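Local structure of bacterioferritin (Mycobacterium smegmatis str. MC2 155, 3BKN) at residues E47-E50 with E51-H54; H54-T57 with I58-I62. The protein probably stores iron, oxidising Fe(2+) with dioxygen at a di-nuclear centre and depositing the ferric mineral inside a hollow, heme-binding shell of 24 subunits. All coordinates share one frame; numbering follows the deposited sequence.

How the interactions relate
Both interactions lie on helix 38-64, inside the ferritin-like domain, with centres about 11 Å apart. Interaction 1 (residues 47-54) comes first along the chain and sits about 7 Å from the centre of the chain; interaction 2 (residues 54-62) takes over at His54, which the two share, and sits about 14 Å from that centre. Both hold His54, a ligand of one zinc ion, and both touch the same heme, so one helix serves the di-nuclear metal site within the four-helix bundle and the heme shared with a second subunit. Interaction 1 supplies ligands to both; interaction 2 turns to the rim of the heme and to contacts between subunits.

Interaction 1 of 2, residues E47-E50 with E51-H54; sequences ESFE and EMRH. With ZN (zinc ion), chain M; ZN (zinc ion), chain N; HEM (protoporphyrin IX containing Fe), chain T.
The Phe49 ring meets Met52 at its edge, with SD lying in the ring plane 4.7 Å from the centroid, a Met-aromatic contact; heme C4A is also at the edge. Glu50 O lies over one face of the His54 imidazole, 3.3 Å from its plane and displaced from the ring centre. The Arg53 guanidinium has Phe49 O at its edge, near its plane, while Glu50 CG approaches obliquely.

Met52 has CG beside its own backbone N (chi1 -71°) and runs alongside Phe49, which carries SD to the heme iron, 2.4 Å away. Met52 of a second subunit is the other axial ligand, giving the bis-methionine heme of bacterioferritins. On another side of the helix, Glu51 bends at chi2 (-52°) and bridges two zinc ions: OE1 is 1.9 Å from the chain M zinc and OE2 2.0 Å from the chain N zinc. His54 ND1 joins the chain M zinc at 2.0 Å. Glu18 and Glu127 complete that site, and Glu94, Glu127 and His130 the other. His54 NE2 is hydrogen-bonded to Asp126 OD2, so both nitrogens are held and the ring's rotation is fixed.

Backbone i to i+4 bonds, from Glu51 N to Glu47 O through His54 N to Glu50 O, run through this stretch. Ser48 OG bonds Ile22 O of helix 5-34, and Glu51 packs on the same helix; His54 rests on Ile123 of helix 114-144.

Interaction 2 of 2, residues H54-T57 with I58-I62; sequences HAET and ITDRI. With ZN (zinc ion), chain M; HEM (protoporphyrin IX containing Fe), chain T.
His54 O to Ile58 N, Ala55 O to Thr59 N, Glu56 O to Asp60 N and Thr57 O to Arg61 N are consecutive i to i+4 bonds of helix 38-64, the first and third nearly straight at 175°. Thr59 adds a side-chain bond to this pattern: OG1 sits 2.7 Å from Ala55 O, giving its proton to that carbonyl from above its plane, whereas Thr59 N, 2.9 Å from Ala55 O, arrives from the opposite face. With OG1 beside its own backbone N (chi1 -54°), the hydroxyl is turned back along the helix toward the preceding turn. Tyr71 OH is a further hydrogen-bond partner of Thr59 OG1.

Ile58 lays its CG1 branch against the previous turn, CG1 being 3.5 Å from His54 O, and touches Ile123 of helix 114-144 and Gln14 and Glu18 of helix 5-34. Thr57 OG1 bonds Arg53 O, one turn back.

Glu56 and Asp60 extend alongside each other, their carboxylate planes nearly parallel (13° between them). Glu56 CG is 4.0 Å from Asp60 OD2, and Glu56 OE1 comes to 3.4 Å from the heme methyl CMD. Ala55 CB lies 3.9 Å from vinyl carbon CBC, so this turn of helix meets the rim of the porphyrin.

Arg61 leads elsewhere: NE bonds Ser116, and NH2 makes a salt bridge with Glu128 of a third subunit. The two acids, with Glu56 OE2 and Asp60 OD2 4.7 Å apart, would probably repel each other, but Lys30 of the second subunit pairs with both and Arg45 of that subunit with Glu56; these salt bridges tie the two subunits together beside the heme and probably offset the clustered negative charge.

Interaction 1 of 2, residues E47-E50 with E51-H54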
loop_
_atom_site.group_PDB
_atom_site.type_symbol
_atom_site.label_atom_id
_atom_site.label_comp_id
_atom_site.label_asym_id
_atom_site.label_seq_id
_atom_site.Cartn_x
_atom_site.Cartn_y
_atom_site.Cartn_z
ATOM N N GLU A 47 35.440 3.889 20.954
ATOM C CA GLU A 47 36.812 3.394 20.937
ATOM C C GLU A 47 36.986 2.150 21.828
ATOM O O GLU A 47 37.654 1.175 21.442
ATOM C CB GLU A 47 37.799 4.511 21.276
ATOM C CG GLU A 47 37.653 5.744 20.360
ATOM C CD GLU A 47 38.228 5.530 18.964
ATOM O OE1 GLU A 47 38.425 4.359 18.584
ATOM O OE2 GLU A 47 38.496 6.528 18.248
ATOM N N SER A 48 36.366 2.174 22.996
ATOM C CA SER A 48 36.322 1.030 23.897
ATOM C C SER A 48 35.753 -0.239 23.224
ATOM O O SER A 48 36.309 -1.330 23.377
ATOM C CB SER A 48 35.459 1.387 25.117
ATOM O OG SER A 48 35.726 0.487 26.154
ATOM N N PHE A 49 34.641 -0.113 22.486
ATOM C CA PHE A 49 34.041 -1.281 21.844
ATOM C C PHE A 49 34.940 -1.827 20.733
ATOM O O PHE A 49 35.024 -3.028 20.520
ATOM C CB PHE A 49 32.649 -0.976 21.334
ATOM C CG PHE A 49 31.662 -0.700 22.402
ATOM C CD1 PHE A 49 31.630 -1.448 23.543
ATOM C CD2 PHE A 49 30.712 0.284 22.246
ATOM C CE1 PHE A 49 30.689 -1.210 24.538
ATOM C CE2 PHE A 49 29.767 0.525 23.245
ATOM C CZ PHE A 49 29.774 -0.246 24.399
ATOM N N GLU A 50 35.628 -0.937 20.041
ATOM C CA GLU A 50 36.579 -1.361 19.036
ATOM C C GLU A 50 37.675 -2.175 19.672
ATOM O O GLU A 50 38.095 -3.145 19.079
ATOM C CB GLU A 50 37.165 -0.176 18.251
ATOM C CG GLU A 50 36.907 -0.325 16.720
ATOM C CD GLU A 50 37.769 0.569 15.845
ATOM O OE1 GLU A 50 37.393 1.763 15.658
ATOM O OE2 GLU A 50 38.797 0.056 15.330
ATOM N N GLU A 51 38.115 -1.819 20.879
ATOM C CA GLU A 51 39.080 -2.638 21.572
ATOM C C GLU A 51 38.501 -3.957 21.975
ATOM O O GLU A 51 39.181 -4.965 21.871
ATOM C CB GLU A 51 39.664 -1.952 22.776
ATOM C CG GLU A 51 40.361 -0.703 22.450
ATOM C CD GLU A 51 41.409 -0.810 21.345
ATOM O OE1 GLU A 51 41.726 -1.927 20.880
ATOM O OE2 GLU A 51 41.914 0.248 20.910
ATOM N N MET A 52 37.256 -3.963 22.447
ATOM C CA MET A 52 36.594 -5.224 22.764
ATOM C C MET A 52 36.586 -6.163 21.554
ATOM O O MET A 52 36.872 -7.358 21.696
ATOM C CB MET A 52 35.183 -4.994 23.255
ATOM C CG MET A 52 35.099 -4.377 24.616
ATOM S SD MET A 52 33.402 -3.938 25.092
ATOM C CE MET A 52 33.725 -2.379 25.951
ATOM N N ARG A 53 36.293 -5.627 20.367
ATOM C CA ARG A 53 36.352 -6.434 19.152
ATOM C C ARG A 53 37.767 -6.960 18.859
ATOM O O ARG A 53 37.923 -8.148 18.514
ATOM C CB ARG A 53 35.729 -5.711 17.973
ATOM C CG ARG A 53 34.229 -5.521 18.137
ATOM C CD ARG A 53 33.572 -4.721 16.991
ATOM N NE ARG A 53 33.824 -3.300 17.164
ATOM C CZ ARG A 53 33.547 -2.366 16.270
ATOM N NH1 ARG A 53 32.982 -2.683 15.114
ATOM N NH2 ARG A 53 33.838 -1.103 16.538
ATOM N N HIS A 54 38.795 -6.123 19.040
ATOM C CA HIS A 54 40.167 -6.563 18.883
ATOM C C HIS A 54 40.512 -7.756 19.802
ATOM O O HIS A 54 41.076 -8.777 19.349
ATOM C CB HIS A 54 41.093 -5.412 19.176
ATOM C CG HIS A 54 41.091 -4.376 18.119
ATOM N ND1 HIS A 54 41.770 -3.181 18.245
ATOM C CD2 HIS A 54 40.459 -4.334 16.921
ATOM C CE1 HIS A 54 41.598 -2.475 17.144
ATOM N NE2 HIS A 54 40.793 -3.147 16.331
HETATM ZN ZN ZN M . 43.094 -2.531 19.623
HETATM ZN ZN ZN N . 43.027 1.319 19.585
HETATM C CHA HEM T . 29.776 -5.106 24.619
HETATM C CHB HEM T . 31.175 -3.078 28.817
HETATM C CHC HEM T . 35.067 -5.940 28.817
HETATM C CHD HEM T . 33.797 -7.877 24.539
HETATM C C1A HEM T . 29.760 -4.292 25.836
HETATM C C2A HEM T . 28.663 -3.381 26.139
HETATM C C3A HEM T . 29.093 -2.784 27.390
HETATM C C4A HEM T . 30.382 -3.425 27.643
HETATM C CMA HEM T . 28.399 -1.758 28.226
HETATM C CAA HEM T . 27.406 -3.138 25.356
HETATM C CBA HEM T . 26.889 -4.488 24.877
HETATM C CGA HEM T . 25.452 -4.749 25.260
HETATM O O1A HEM T . 25.195 -5.101 26.428
HETATM O O2A HEM T . 24.572 -4.625 24.384
HETATM C C1B HEM T . 32.438 -3.677 29.212
HETATM C C2B HEM T . 33.103 -3.307 30.461
HETATM C C3B HEM T . 34.234 -4.205 30.378
HETATM C C4B HEM T . 34.106 -4.926 29.218
HETATM C CMB HEM T . 32.713 -2.304 31.502
HETATM C CAB HEM T . 35.323 -4.306 31.364
HETATM C CBB HEM T . 36.565 -4.037 31.007
HETATM C C1C HEM T . 35.090 -6.787 27.639
HETATM C C2C HEM T . 36.163 -7.762 27.406
HETATM C C3C HEM T . 35.777 -8.339 26.143
HETATM C C4C HEM T . 34.532 -7.646 25.782
HETATM C CMC HEM T . 37.368 -8.129 28.207
HETATM C CAC HEM T . 36.552 -9.392 25.461
HETATM C CBC HEM T . 36.285 -9.669 24.219
HETATM C C1D HEM T . 32.549 -7.233 24.149
HETATM C C2D HEM T . 31.864 -7.586 22.921
HETATM C C3D HEM T . 30.681 -6.743 23.003
HETATM C C4D HEM T . 30.816 -6.052 24.176
HETATM C CMD HEM T . 32.296 -8.572 21.873
HETATM C CAD HEM T . 29.567 -6.632 22.011
HETATM C CBD HEM T . 30.188 -6.484 20.633
HETATM C CGD HEM T . 29.926 -5.129 20.034
HETATM O O1D HEM T . 30.901 -4.430 19.706
HETATM O O2D HEM T . 28.751 -4.766 19.877
HETATM N NA HEM T . 30.770 -4.308 26.716
HETATM N NB HEM T . 33.036 -4.639 28.499
HETATM N NC HEM T . 34.152 -6.724 26.693
HETATM N ND HEM T . 31.910 -6.331 24.900
HETATM FE FE HEM T . 32.476 -5.480 26.683
#

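Interaction 2 of 2, residues H54-T57 with I58-I62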
loop_
_atom_site.group_PDB
_atom_site.type_symbol
_atom_site.label_atom_id
_atom_site.label_comp_id
_atom_site.label_asym_id
_atom_site.label_seq_id
_atom_site.Cartn_x
_atom_site.Cartn_y
_atom_site.Cartn_z
ATOM N N HIS A 54 38.795 -6.123 19.040
ATOM C CA HIS A 54 40.167 -6.563 18.883
ATOM C C HIS A 54 40.512 -7.756 19.802
ATOM O O HIS A 54 41.076 -8.777 19.349
ATOM C CB HIS A 54 41.093 -5.412 19.176
ATOM C CG HIS A 54 41.091 -4.376 18.119
ATOM N ND1 HIS A 54 41.770 -3.181 18.245
ATOM C CD2 HIS A 54 40.459 -4.334 16.921
ATOM C CE1 HIS A 54 41.598 -2.475 17.144
ATOM N NE2 HIS A 54 40.793 -3.147 16.331
ATOM N N ALA A 55 40.186 -7.613 21.082
ATOM C CA ALA A 55 40.364 -8.688 22.037
ATOM C C ALA A 55 39.689 -9.969 21.524
ATOM O O ALA A 55 40.283 -11.044 21.583
ATOM C CB ALA A 55 39.839 -8.302 23.431
ATOM N N GLU A 56 38.478 -9.861 20.986
ATOM C CA GLU A 56 37.759 -11.072 20.606
ATOM C C GLU A 56 38.433 -11.738 19.385
ATOM O O GLU A 56 38.705 -12.923 19.409
ATOM C CB GLU A 56 36.275 -10.808 20.408
ATOM C CG GLU A 56 35.546 -11.942 19.689
ATOM C CD GLU A 56 34.043 -11.728 19.685
ATOM O OE1 GLU A 56 33.599 -10.585 19.411
ATOM O OE2 GLU A 56 33.305 -12.688 20.000
ATOM N N THR A 57 38.730 -10.963 18.346
ATOM C CA THR A 57 39.469 -11.469 17.184
ATOM C C THR A 57 40.780 -12.196 17.575
ATOM O O THR A 57 41.031 -13.306 17.138
ATOM C CB THR A 57 39.805 -10.320 16.203
ATOM O OG1 THR A 57 38.596 -9.671 15.819
ATOM C CG2 THR A 57 40.367 -10.860 14.988
ATOM N N ILE A 58 41.607 -11.555 18.398
ATOM C CA ILE A 58 42.825 -12.170 18.872
ATOM C C ILE A 58 42.546 -13.476 19.644
ATOM O O ILE A 58 43.208 -14.476 19.408
ATOM C CB ILE A 58 43.697 -11.175 19.704
ATOM C CG1 ILE A 58 44.318 -10.094 18.797
ATOM C CG2 ILE A 58 44.843 -11.895 20.461
ATOM C CD1 ILE A 58 44.637 -8.750 19.557
ATOM N N THR A 59 41.567 -13.467 20.550
ATOM C CA THR A 59 41.219 -14.662 21.309
ATOM C C THR A 59 40.912 -15.833 20.359
ATOM O O THR A 59 41.496 -16.908 20.504
ATOM C CB THR A 59 40.041 -14.402 22.250
ATOM O OG1 THR A 59 40.346 -13.278 23.078
ATOM C CG2 THR A 59 39.735 -15.615 23.105
ATOM N N ASP A 60 40.034 -15.618 19.378
ATOM C CA ASP A 60 39.695 -16.629 18.374
ATOM C C ASP A 60 40.918 -17.254 17.703
ATOM O O ASP A 60 41.050 -18.496 17.627
ATOM C CB ASP A 60 38.761 -16.064 17.327
ATOM C CG ASP A 60 37.300 -16.262 17.699
ATOM O OD1 ASP A 60 36.853 -17.455 17.940
ATOM O OD2 ASP A 60 36.572 -15.227 17.741
ATOM N N ARG A 61 41.818 -16.393 17.237
ATOM C CA ARG A 61 43.041 -16.828 16.619
ATOM C C ARG A 61 43.913 -17.662 17.593
ATOM O O ARG A 61 44.403 -18.739 17.229
ATOM C CB ARG A 61 43.774 -15.592 16.114
ATOM C CG ARG A 61 44.897 -15.927 15.183
ATOM C CD ARG A 61 44.419 -16.671 14.007
ATOM N NE ARG A 61 45.534 -17.256 13.284
ATOM C CZ ARG A 61 45.372 -18.066 12.229
ATOM N NH1 ARG A 61 44.134 -18.374 11.775
ATOM N NH2 ARG A 61 46.435 -18.564 11.624
ATOM N N ILE A 62 44.106 -17.177 18.822
ATOM C CA ILE A 62 44.851 -17.923 19.818
ATOM C C ILE A 62 44.229 -19.310 19.960
ATOM O O ILE A 62 44.931 -20.313 19.977
ATOM C CB ILE A 62 44.905 -17.197 21.157
ATOM C CG1 ILE A 62 45.689 -15.887 20.981
ATOM C CG2 ILE A 62 45.568 -18.034 22.173
ATOM C CD1 ILE A 62 45.737 -15.038 22.232
HETATM ZN ZN ZN M . 43.094 -2.531 19.623
HETATM C CHA HEM T . 29.776 -5.106 24.619
HETATM C CHB HEM T . 31.175 -3.078 28.817
HETATM C CHC HEM T . 35.067 -5.940 28.817
HETATM C CHD HEM T . 33.797 -7.877 24.539
HETATM C C1A HEM T . 29.760 -4.292 25.836
HETATM C C2A HEM T . 28.663 -3.381 26.139
HETATM C C3A HEM T . 29.093 -2.784 27.390
HETATM C C4A HEM T . 30.382 -3.425 27.643
HETATM C CMA HEM T . 28.399 -1.758 28.226
HETATM C CAA HEM T . 27.406 -3.138 25.356
HETATM C CBA HEM T . 26.889 -4.488 24.877
HETATM C CGA HEM T . 25.452 -4.749 25.260
HETATM O O1A HEM T . 25.195 -5.101 26.428
HETATM O O2A HEM T . 24.572 -4.625 24.384
HETATM C C1B HEM T . 32.438 -3.677 29.212
HETATM C C2B HEM T . 33.103 -3.307 30.461
HETATM C C3B HEM T . 34.234 -4.205 30.378
HETATM C C4B HEM T . 34.106 -4.926 29.218
HETATM C CMB HEM T . 32.713 -2.304 31.502
HETATM C CAB HEM T . 35.323 -4.306 31.364
HETATM C CBB HEM T . 36.565 -4.037 31.007
HETATM C C1C HEM T . 35.090 -6.787 27.639
HETATM C C2C HEM T . 36.163 -7.762 27.406
HETATM C C3C HEM T . 35.777 -8.339 26.143
HETATM C C4C HEM T . 34.532 -7.646 25.782
HETATM C CMC HEM T . 37.368 -8.129 28.207
HETATM C CAC HEM T . 36.552 -9.392 25.461
HETATM C CBC HEM T . 36.285 -9.669 24.219
HETATM C C1D HEM T . 32.549 -7.233 24.149
HETATM C C2D HEM T . 31.864 -7.586 22.921
HETATM C C3D HEM T . 30.681 -6.743 23.003
HETATM C C4D HEM T . 30.816 -6.052 24.176
HETATM C CMD HEM T . 32.296 -8.572 21.873
HETATM C CAD HEM T . 29.567 -6.632 22.011
HETATM C CBD HEM T . 30.188 -6.484 20.633
HETATM C CGD HEM T . 29.926 -5.129 20.034
HETATM O O1D HEM T . 30.901 -4.430 19.706
HETATM O O2D HEM T . 28.751 -4.766 19.877
HETATM N NA HEM T . 30.770 -4.308 26.716
HETATM N NB HEM T . 33.036 -4.639 28.499
HETATM N NC HEM T . 34.152 -6.724 26.693
HETATM N ND HEM T . 31.910 -6.331 24.900
HETATM FE FE HEM T . 32.476 -5.480 26.683
#